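Local coordinates for protein glutathione-specific gamma-glutamylcyclotransferase (Saccharomyces cerevisiae S288c, PDB 5HWK) that catalyses the cleavage of glutathione, and not of other gamma-glutamyl peptides, into 5-oxo-L-proline and the dipeptide Cys-Gly, at residues A[122-127]-A[156-161]; A[23-28]-A[96-101]. One frame throughout, in Å; residues are numbered along the deposited sequence.

Contact 1: A[122-127]-A[156-161]; sequences HEVEVH and LLTSVY. With BEZ (benzoic acid), chain C.
The imidazole of H122 meets V160 at its edge, where CD2 lies 4.2 Å from V160 O, near the ring plane. NE2 of this ring is hydrogen-bonded to T120 OG1. The E123 carboxylate takes the S159 hydroxyl on the anti lone pair of OE2, S159 OG to E123 OE2 2.6 Å, but a second S159 conformer leaves the permanence of this bond doubtful. The E123 chain bends at chi2 (62°) to bring CD over toward the serine.

On the sheet face that also carries H122, V124 and T158 lie side by side, and V124 CG1 packs on V160 CG1. The V126 and T158 side chains cross at about a right angle, V126 CG1 3.6 Å from T158 CG2. T158 OG1 sits between its backbone N and carbonyl carbon (chi1 67°) and donates to V124 O at 3.3 Å, from 36° above the carbonyl plane. The same oxygen accepts T158 N at 2.8 Å, nearly along the C=O axis. Further along strand 154-163, Y161 O, hydrogen-bonded to Y13 OH, comes to C2 of the bound benzoic acid at 3.5 Å.

In the barrel-like sheet of the ChaC family this antiparallel pair has strand 8-12, with L11 of the predicted substrate site, against T158 and V160. V124 O takes both the backbone N-H and the hydroxyl of T158, so the hydroxyl is satisfied within the strand pair and CG2 turns to V126 and V96.

Contact 2: A[23-28]-A[96-101]; sequences HYTHRI and VYYIPP
Y97 CG stands beside its backbone N (chi1 -71°), and R27 CG is anti to its N (chi1 177°) with the chain extended to NE, which lays the arginine alongside the phenol. R27 CG passes Y97 CE1 at 3.4 Å. Beyond it R27 NE donates to Y97 OH at 3.1 Å, the oxygen at the edge of the guanidinium, in its plane. The phenol oxygen also bonds to L16 O and R27 NH2 to I17 O, both in helix 15-18; L16 lines the benzoic acid pocket.

Y24 meets the same CD1-CE1 side of the phenol, with Y97 CE1 over one face of the Y24 ring; Y24 CG lies 3.6 Å from Y97 CD1, the planes 54° apart. A phenylalanine in place of Y97 would probably leave R27 NE without this acceptor and L16 O without its phenol partner.

R27 and Y97 form a non-hydrogen-bonded pair where strands 26-33 and 91-99 run antiparallel in the gamma-glutamylcyclotransferase fold, and I28 and V96 a hydrogen-bonded pair, each N donating to the other's O. T25 N is hydrogen-bonded to Y98 O at 2.8 Å, T25 OG1 meets the edge of the Y98 ring in its plane, 3.2 Å from CD2, and T25 CG2 points tip to tip at P100 CG.

From the N terminus, strand 8-12 comes first, and contact 2 then opens at 23-28. It closes at 96-101, enclosing 67 residues that include the smaller three-stranded sheet and helix 69-78. The chain returns as strand 119-129 and opens contact 1, which closes at 156-161 after 28 residues containing helix 135-144. The two loops therefore follow in series and neither nest nor cross. In the main sheet they are joined by the neighbouring strands 26-33 and 119-129. Strand 8-12 bonds to both 91-99 and 154-163, which completes a barrel-like closure. Within it the contacts touch, V96 CG2 lying 4.2 Å from T158 CG2.

Contact 1: A[122-127]-A[156-161]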
loop_
_atom_site.group_PDB
_atom_site.type_symbol
_atom_site.label_atom_id
_atom_site.label_comp_id
_atom_site.label_asym_id
_atom_site.label_seq_id
_atom_site.Cartn_x
_atom_site.Cartn_y
_atom_site.Cartn_z
ATOM N N HIS A 122 -2.671 -12.059 -2.518
ATOM C CA HIS A 122 -3.883 -12.301 -1.758
ATOM C C HIS A 122 -5.085 -11.771 -2.520
ATOM O O HIS A 122 -5.001 -10.827 -3.286
ATOM C CB HIS A 122 -3.833 -11.642 -0.411
ATOM C CG HIS A 122 -2.704 -12.134 0.429
ATOM N ND1 HIS A 122 -2.869 -13.094 1.401
ATOM C CD2 HIS A 122 -1.381 -11.857 0.390
ATOM C CE1 HIS A 122 -1.704 -13.343 1.971
ATOM N NE2 HIS A 122 -0.784 -12.618 1.362
ATOM N N GLU A 123 -6.225 -12.428 -2.327
ATOM C CA GLU A 123 -7.473 -11.940 -2.865
ATOM C C GLU A 123 -8.354 -11.533 -1.695
ATOM O O GLU A 123 -8.558 -12.331 -0.749
ATOM C CB GLU A 123 -8.156 -13.049 -3.672
ATOM C CG GLU A 123 -7.683 -13.179 -5.109
ATOM C CD GLU A 123 -6.214 -13.542 -5.278
ATOM O OE1 GLU A 123 -5.726 -14.507 -4.639
ATOM O OE2 GLU A 123 -5.523 -12.843 -6.062
ATOM N N VAL A 124 -8.866 -10.307 -1.744
ATOM C CA VAL A 124 -9.581 -9.725 -0.625
ATOM C C VAL A 124 -10.732 -8.887 -1.141
ATOM O O VAL A 124 -10.653 -8.302 -2.211
ATOM C CB VAL A 124 -8.667 -8.942 0.330
ATOM C CG1 VAL A 124 -8.058 -7.720 -0.366
ATOM C CG2 VAL A 124 -9.419 -8.592 1.604
ATOM N N GLU A 125 -11.815 -8.859 -0.383
ATOM C CA GLU A 125 -12.935 -7.964 -0.666
ATOM C C GLU A 125 -12.699 -6.667 0.093
ATOM O O GLU A 125 -12.528 -6.695 1.315
ATOM C CB GLU A 125 -14.252 -8.592 -0.192
ATOM C CG GLU A 125 -14.813 -9.632 -1.151
ATOM C CD GLU A 125 -16.078 -10.322 -0.627
ATOM O OE1 GLU A 125 -16.338 -10.271 0.581
ATOM O OE2 GLU A 125 -16.821 -10.922 -1.423
ATOM N N VAL A 126 -12.650 -5.534 -0.611
ATOM C CA VAL A 126 -12.268 -4.279 0.018
ATOM C C VAL A 126 -13.297 -3.177 -0.201
ATOM O O VAL A 126 -13.886 -3.048 -1.281
ATOM C CB VAL A 126 -10.857 -3.831 -0.421
ATOM C CG1 VAL A 126 -10.808 -3.526 -1.881
ATOM C CG2 VAL A 126 -10.417 -2.658 0.393
ATOM N N HIS A 127 -13.529 -2.396 0.850
ATOM C CA HIS A 127 -14.322 -1.177 0.775
ATOM C C HIS A 127 -13.444 -0.025 0.279
ATOM O O HIS A 127 -12.473 0.367 0.947
ATOM C CB HIS A 127 -14.906 -0.842 2.143
ATOM C CG HIS A 127 -15.680 0.437 2.164
ATOM N ND1 HIS A 127 -15.708 1.274 3.259
ATOM C CD2 HIS A 127 -16.449 1.026 1.218
ATOM C CE1 HIS A 127 -16.462 2.324 2.986
ATOM N NE2 HIS A 127 -16.928 2.197 1.755
ATOM N N LEU A 156 -15.361 -4.405 -3.255
ATOM C CA LEU A 156 -14.790 -4.870 -4.515
ATOM C C LEU A 156 -13.861 -6.043 -4.215
ATOM O O LEU A 156 -12.983 -5.923 -3.336
ATOM C CB LEU A 156 -14.027 -3.717 -5.198
ATOM C CG LEU A 156 -13.561 -3.950 -6.628
ATOM C CD1 LEU A 156 -14.781 -4.106 -7.569
ATOM C CD2 LEU A 156 -12.654 -2.808 -7.116
ATOM N N LEU A 157 -14.007 -7.161 -4.945
ATOM C CA LEU A 157 -13.037 -8.262 -4.894
ATOM C C LEU A 157 -11.764 -7.847 -5.651
ATOM O O LEU A 157 -11.824 -7.497 -6.842
ATOM C CB LEU A 157 -13.616 -9.566 -5.453
ATOM C CG LEU A 157 -12.611 -10.721 -5.537
ATOM C CD1 LEU A 157 -12.112 -11.130 -4.143
ATOM C CD2 LEU A 157 -13.168 -11.928 -6.277
ATOM N N THR A 158 -10.623 -7.851 -4.949
ATOM C CA THR A 158 -9.363 -7.356 -5.503
ATOM C C THR A 158 -8.226 -8.304 -5.157
ATOM O O THR A 158 -8.264 -9.017 -4.162
ATOM C CB THR A 158 -8.981 -5.961 -4.943
ATOM O OG1 THR A 158 -8.678 -6.049 -3.535
ATOM C CG2 THR A 158 -10.051 -4.943 -5.151
ATOM N N SER A 159 -7.197 -8.285 -5.990
ATOM C CA SER A 159 -5.936 -8.941 -5.701
ATOM C C SER A 159 -4.947 -7.899 -5.223
ATOM O O SER A 159 -5.005 -6.747 -5.639
ATOM C CB SER A 159 -5.384 -9.615 -6.961
ATOM O OG SER A 159 -6.205 -10.728 -7.314
ATOM N N VAL A 160 -4.087 -8.300 -4.297
ATOM C CA VAL A 160 -3.090 -7.373 -3.752
ATOM C C VAL A 160 -1.877 -8.192 -3.357
ATOM O O VAL A 160 -1.998 -9.304 -2.864
ATOM C CB VAL A 160 -3.730 -6.625 -2.549
ATOM C CG1 VAL A 160 -4.152 -7.601 -1.430
ATOM C CG2 VAL A 160 -2.790 -5.521 -1.985
ATOM N N TYR A 161 -0.676 -7.611 -3.518
ATOM C CA TYR A 161 0.565 -8.231 -3.031
ATOM C C TYR A 161 0.939 -7.617 -1.701
ATOM O O TYR A 161 1.056 -6.396 -1.603
ATOM C CB TYR A 161 1.698 -7.983 -4.034
ATOM C CG TYR A 161 1.740 -8.933 -5.197
ATOM C CD1 TYR A 161 2.220 -10.242 -5.041
ATOM C CD2 TYR A 161 1.223 -8.566 -6.439
ATOM C CE1 TYR A 161 2.294 -11.120 -6.129
ATOM C CE2 TYR A 161 1.286 -9.435 -7.525
ATOM C CZ TYR A 161 1.774 -10.735 -7.345
ATOM O OH TYR A 161 1.898 -11.611 -8.393
HETATM C C BEZ C . 1.959 -2.257 -4.789
HETATM O O1 BEZ C . 2.125 -1.193 -5.321
HETATM O O2 BEZ C . 0.834 -2.475 -4.328
HETATM C C1 BEZ C . 3.086 -3.226 -4.613
HETATM C C2 BEZ C . 2.878 -4.307 -3.780
HETATM C C3 BEZ C . 3.923 -5.205 -3.530
HETATM C C4 BEZ C . 5.137 -5.067 -4.181
HETATM C C5 BEZ C . 5.311 -4.001 -5.049
HETATM C C6 BEZ C . 4.311 -3.061 -5.277
#

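Contact 2: A[23-28]-A[96-101]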
loop_
_atom_site.group_PDB
_atom_site.type_symbol
_atom_site.label_atom_id
_atom_site.label_comp_id
_atom_site.label_asym_id
_atom_site.label_seq_id
_atom_site.Cartn_x
_atom_site.Cartn_y
_atom_site.Cartn_z
ATOM N N HIS A 23 -1.325 -3.190 -19.512
ATOM C CA HIS A 23 -2.610 -3.556 -20.089
ATOM C C HIS A 23 -3.808 -3.244 -19.201
ATOM O O HIS A 23 -4.912 -3.766 -19.452
ATOM C CB HIS A 23 -2.627 -5.014 -20.558
ATOM C CG HIS A 23 -1.778 -5.248 -21.754
ATOM N ND1 HIS A 23 -0.630 -6.011 -21.721
ATOM C CD2 HIS A 23 -1.884 -4.781 -23.017
ATOM C CE1 HIS A 23 -0.079 -6.019 -22.921
ATOM N NE2 HIS A 23 -0.820 -5.278 -23.726
ATOM N N TYR A 24 -3.652 -2.413 -18.171
ATOM C CA TYR A 24 -4.826 -2.049 -17.394
ATOM C C TYR A 24 -5.793 -1.260 -18.271
ATOM O O TYR A 24 -5.383 -0.515 -19.177
ATOM C CB TYR A 24 -4.439 -1.235 -16.160
ATOM C CG TYR A 24 -3.949 0.162 -16.422
ATOM C CD1 TYR A 24 -4.860 1.206 -16.608
ATOM C CD2 TYR A 24 -2.580 0.453 -16.428
ATOM C CE1 TYR A 24 -4.432 2.509 -16.848
ATOM C CE2 TYR A 24 -2.137 1.740 -16.672
ATOM C CZ TYR A 24 -3.068 2.766 -16.850
ATOM O OH TYR A 24 -2.647 4.060 -17.056
ATOM N N THR A 25 -7.081 -1.398 -17.981
ATOM C CA THR A 25 -8.072 -0.579 -18.684
ATOM C C THR A 25 -8.835 0.389 -17.796
ATOM O O THR A 25 -9.603 1.213 -18.332
ATOM C CB THR A 25 -9.084 -1.431 -19.449
ATOM O OG1 THR A 25 -9.751 -2.240 -18.502
ATOM C CG2 THR A 25 -8.404 -2.322 -20.488
ATOM N N HIS A 26 -8.664 0.317 -16.476
ATOM C CA HIS A 26 -9.106 1.337 -15.536
ATOM C C HIS A 26 -8.008 1.528 -14.499
ATOM O O HIS A 26 -7.330 0.557 -14.108
ATOM C CB HIS A 26 -10.360 0.892 -14.762
ATOM C CG HIS A 26 -11.544 0.619 -15.630
ATOM N ND1 HIS A 26 -12.476 1.579 -15.936
ATOM C CD2 HIS A 26 -11.922 -0.503 -16.271
ATOM C CE1 HIS A 26 -13.409 1.048 -16.709
ATOM N NE2 HIS A 26 -13.092 -0.215 -16.935
ATOM N N ARG A 27 -7.884 2.766 -14.019
ATOM C CA ARG A 27 -6.965 3.108 -12.922
ATOM C C ARG A 27 -7.728 4.118 -12.078
ATOM O O ARG A 27 -7.901 5.267 -12.498
ATOM C CB ARG A 27 -5.657 3.719 -13.443
ATOM C CG ARG A 27 -4.759 4.132 -12.340
ATOM C CD ARG A 27 -3.472 4.817 -12.878
ATOM N NE ARG A 27 -2.474 5.094 -11.840
ATOM C CZ ARG A 27 -2.451 6.218 -11.132
ATOM N NH1 ARG A 27 -3.376 7.149 -11.343
ATOM N NH2 ARG A 27 -1.470 6.417 -10.229
ATOM N N ILE A 28 -8.226 3.695 -10.929
ATOM C CA ILE A 28 -9.128 4.506 -10.115
ATOM C C ILE A 28 -8.404 4.893 -8.830
ATOM O O ILE A 28 -8.045 4.000 -8.051
ATOM C CB ILE A 28 -10.405 3.722 -9.766
ATOM C CG1 ILE A 28 -11.145 3.269 -11.037
ATOM C CG2 ILE A 28 -11.263 4.543 -8.798
ATOM C CD1 ILE A 28 -12.349 2.438 -10.736
ATOM N N VAL A 96 -6.656 1.425 -7.700
ATOM C CA VAL A 96 -7.095 0.103 -8.111
ATOM C C VAL A 96 -7.126 0.058 -9.636
ATOM O O VAL A 96 -7.627 0.986 -10.289
ATOM C CB VAL A 96 -8.387 -0.333 -7.403
ATOM C CG1 VAL A 96 -9.561 0.423 -7.911
ATOM C CG2 VAL A 96 -8.593 -1.838 -7.575
ATOM N N TYR A 97 -6.528 -0.986 -10.197
ATOM C CA TYR A 97 -6.438 -1.186 -11.638
ATOM C C TYR A 97 -7.359 -2.309 -12.031
ATOM O O TYR A 97 -7.527 -3.268 -11.292
ATOM C CB TYR A 97 -5.022 -1.677 -11.989
ATOM C CG TYR A 97 -3.968 -0.620 -11.832
ATOM C CD1 TYR A 97 -3.822 0.364 -12.805
ATOM C CD2 TYR A 97 -3.119 -0.570 -10.713
ATOM C CE1 TYR A 97 -2.886 1.341 -12.692
ATOM C CE2 TYR A 97 -2.155 0.431 -10.587
ATOM C CZ TYR A 97 -2.045 1.363 -11.595
ATOM O OH TYR A 97 -1.115 2.361 -11.490
ATOM N N TYR A 98 -7.932 -2.210 -13.227
ATOM C CA TYR A 98 -8.624 -3.361 -13.797
ATOM C C TYR A 98 -7.786 -3.945 -14.915
ATOM O O TYR A 98 -7.329 -3.220 -15.816
ATOM C CB TYR A 98 -9.969 -2.961 -14.396
ATOM C CG TYR A 98 -10.753 -4.148 -14.973
ATOM C CD1 TYR A 98 -11.332 -5.099 -14.139
ATOM C CD2 TYR A 98 -10.840 -4.349 -16.349
ATOM C CE1 TYR A 98 -12.035 -6.172 -14.645
ATOM C CE2 TYR A 98 -11.577 -5.409 -16.870
ATOM C CZ TYR A 98 -12.159 -6.302 -16.011
ATOM O OH TYR A 98 -12.856 -7.388 -16.487
ATOM N N ILE A 99 -7.606 -5.250 -14.866
ATOM C CA ILE A 99 -6.859 -6.017 -15.857
ATOM C C ILE A 99 -7.858 -6.909 -16.579
ATOM O O ILE A 99 -8.473 -7.769 -15.946
ATOM C CB ILE A 99 -5.749 -6.860 -15.199
ATOM C CG1 ILE A 99 -4.914 -6.050 -14.182
ATOM C CG2 ILE A 99 -4.906 -7.568 -16.270
ATOM C CD1 ILE A 99 -4.222 -4.859 -14.752
ATOM N N PRO A 100 -8.043 -6.748 -17.881
ATOM C CA PRO A 100 -9.040 -7.575 -18.617
ATOM C C PRO A 100 -8.666 -9.045 -18.608
ATOM O O PRO A 100 -7.501 -9.408 -18.346
ATOM C CB PRO A 100 -9.008 -7.010 -20.044
ATOM C CG PRO A 100 -7.762 -6.138 -20.120
ATOM C CD PRO A 100 -7.376 -5.735 -18.717
ATOM N N PRO A 101 -9.656 -9.916 -18.808
ATOM C CA PRO A 101 -9.414 -11.369 -18.807
ATOM C C PRO A 101 -8.244 -11.804 -19.669
ATOM O O PRO A 101 -7.509 -12.726 -19.291
ATOM C CB PRO A 101 -10.730 -11.944 -19.369
ATOM C CG PRO A 101 -11.755 -10.904 -19.131
ATOM C CD PRO A 101 -11.058 -9.563 -19.102
#